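Local atomic coordinates of particle-associated glycoside hydrolase (Acinetobacter phage Fri1, PDB entry 6C72), a protein that probably degrades the capsular polysaccharide of Acinetobacter baumannii as a trimeric phage tailspike, clearing the way for virus entry. Residues A141-V147 with V196-S202. Sequence-based numbering, arbitrary orientation.
Sequences AKSNVEV and VTGAGVS
Val147 and Glu146 pair in parallel with Val201 and Gly200, a worked example of how successive coils of a right-handed beta-helix, the fold common among phage tailspikes, repeat one another's path. Backbone bonds carry the strands: Val145 O accepts from Gly200 N, Val147 N reaches Gly200 O at 3.0 Å, and Val147 O accepts Ser202 N. Before the strands both chains turn with positive phi, at Asn144 and Gly198, and Asn144 N donates to Thr197 O (2.9 Å).

Side-chain polar bonds close both ends. Ser143 OG, turned back beside its own backbone N (chi1 -67°), accepts Thr197 N almost straight, at 169°. One water links Ser143 OG to Thr197 OG1, and another joins that OG1 to Asn144 ND2. At the far end Glu146, extended throughout, lays CG over the Gly200 carbonyl and accepts Ser202 OG on OE2 at 2.6 Å.

Apolar packing joins the turns: Ala141 CB lies 4.0 Å from Ala199 CB, and Val196 CG1 packs against the Lys142–Ser143 peptide.

Strands 126-129 and 230-232 continue the stack, helix 110-122 covers Lys142 and Val145, and Phe154 of a neighbouring subunit packs on Ser143.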
loop_
_atom_site.group_PDB
_atom_site.type_symbol
_atom_site.label_atom_id
_atom_site.label_comp_id
_atom_site.label_asym_id
_atom_site.label_seq_id
_atom_site.Cartn_x
_atom_site.Cartn_y
_atom_site.Cartn_z
ATOM N N ALA A 141 -10.262 24.133 -19.033
ATOM C CA ALA A 141 -9.147 24.212 -18.100
ATOM C C ALA A 141 -7.850 24.544 -18.839
ATOM O O ALA A 141 -7.655 24.186 -20.010
ATOM C CB ALA A 141 -8.994 22.896 -17.330
ATOM N N LYS A 142 -6.965 25.251 -18.147
ATOM C CA LYS A 142 -5.651 25.589 -18.662
ATOM C C LYS A 142 -4.611 25.195 -17.620
ATOM O O LYS A 142 -4.904 25.121 -16.427
ATOM C CB LYS A 142 -5.566 27.085 -19.003
ATOM C CG LYS A 142 -6.592 27.541 -20.045
ATOM C CD LYS A 142 -6.512 26.685 -21.308
ATOM C CE LYS A 142 -7.745 26.825 -22.201
ATOM N NZ LYS A 142 -7.744 28.105 -22.978
ATOM N N SER A 143 -3.379 24.981 -18.066
ATOM C CA SER A 143 -2.385 24.342 -17.209
ATOM C C SER A 143 -2.109 25.157 -15.944
ATOM O O SER A 143 -2.022 26.389 -15.974
ATOM C CB SER A 143 -1.088 24.095 -17.979
ATOM O OG SER A 143 -1.295 23.128 -18.996
ATOM N N ASN A 144 -2.018 24.446 -14.815
ATOM C CA ASN A 144 -1.633 25.027 -13.535
ATOM C C ASN A 144 -2.621 26.100 -13.072
ATOM O O ASN A 144 -2.253 27.041 -12.365
ATOM C CB ASN A 144 -0.201 25.571 -13.591
ATOM C CG ASN A 144 0.803 24.515 -14.041
ATOM O OD1 ASN A 144 1.557 24.718 -15.001
ATOM N ND2 ASN A 144 0.812 23.378 -13.359
ATOM N N VAL A 145 -3.879 25.985 -13.486
ATOM C CA VAL A 145 -4.951 26.846 -13.004
ATOM C C VAL A 145 -5.993 25.976 -12.320
ATOM O O VAL A 145 -6.394 24.941 -12.866
ATOM C CB VAL A 145 -5.590 27.663 -14.140
ATOM C CG1 VAL A 145 -6.838 28.394 -13.627
ATOM C CG2 VAL A 145 -4.566 28.638 -14.734
ATOM N N GLU A 146 -6.424 26.394 -11.133
ATOM C CA GLU A 146 -7.474 25.729 -10.378
ATOM C C GLU A 146 -8.670 26.667 -10.245
ATOM O O GLU A 146 -8.505 27.843 -9.905
ATOM C CB GLU A 146 -6.970 25.322 -8.988
ATOM C CG GLU A 146 -8.060 24.831 -8.032
ATOM C CD GLU A 146 -7.552 24.641 -6.610
ATOM O OE1 GLU A 146 -6.324 24.740 -6.376
ATOM O OE2 GLU A 146 -8.386 24.401 -5.711
ATOM N N VAL A 147 -9.866 26.144 -10.497
ATOM C CA VAL A 147 -11.113 26.875 -10.295
ATOM C C VAL A 147 -11.633 26.499 -8.916
ATOM O O VAL A 147 -11.743 25.310 -8.596
ATOM C CB VAL A 147 -12.142 26.553 -11.391
ATOM C CG1 VAL A 147 -13.477 27.192 -11.077
ATOM C CG2 VAL A 147 -11.641 27.024 -12.751
ATOM N N VAL A 196 -3.133 19.694 -21.130
ATOM C CA VAL A 196 -3.346 20.601 -20.007
ATOM C C VAL A 196 -2.991 19.856 -18.723
ATOM O O VAL A 196 -3.567 18.804 -18.421
ATOM C CB VAL A 196 -4.788 21.135 -19.978
ATOM C CG1 VAL A 196 -5.071 21.813 -18.650
ATOM C CG2 VAL A 196 -5.008 22.120 -21.148
ATOM N N THR A 197 -2.018 20.385 -17.985
ATOM C CA THR A 197 -1.413 19.709 -16.852
ATOM C C THR A 197 -1.573 20.531 -15.584
ATOM O O THR A 197 -1.464 21.760 -15.615
ATOM C CB THR A 197 0.076 19.487 -17.091
ATOM O OG1 THR A 197 0.704 20.749 -17.362
ATOM C CG2 THR A 197 0.300 18.537 -18.263
ATOM N N GLY A 198 -1.776 19.843 -14.460
ATOM C CA GLY A 198 -1.781 20.517 -13.178
ATOM C C GLY A 198 -2.974 21.408 -12.931
ATOM O O GLY A 198 -2.897 22.306 -12.097
ATOM N N ALA A 199 -4.052 21.221 -13.680
ATOM C CA ALA A 199 -5.285 21.940 -13.444
ATOM C C ALA A 199 -6.045 21.300 -12.288
ATOM O O ALA A 199 -5.758 20.177 -11.872
ATOM C CB ALA A 199 -6.147 21.948 -14.700
ATOM N N GLY A 200 -7.054 22.020 -11.794
ATOM C CA GLY A 200 -7.848 21.507 -10.700
ATOM C C GLY A 200 -9.151 22.256 -10.512
ATOM O O GLY A 200 -9.430 23.261 -11.170
ATOM N N VAL A 201 -9.950 21.740 -9.580
ATOM C CA VAL A 201 -11.210 22.342 -9.169
ATOM C C VAL A 201 -11.436 21.965 -7.717
ATOM O O VAL A 201 -11.046 20.880 -7.280
ATOM C CB VAL A 201 -12.394 21.877 -10.055
ATOM C CG1 VAL A 201 -12.575 20.363 -9.967
ATOM C CG2 VAL A 201 -13.695 22.610 -9.647
ATOM N N SER A 202 -12.053 22.875 -6.959
ATOM C CA SER A 202 -12.321 22.566 -5.560
ATOM C C SER A 202 -13.419 23.453 -4.995
ATOM O O SER A 202 -13.751 24.513 -5.545
ATOM C CB SER A 202 -11.066 22.688 -4.694
ATOM O OG SER A 202 -10.695 24.024 -4.524
HETATM O O HOH W 1 0.757 21.352 -20.091
HETATM O O HOH W 2 1.811 21.673 -15.266
#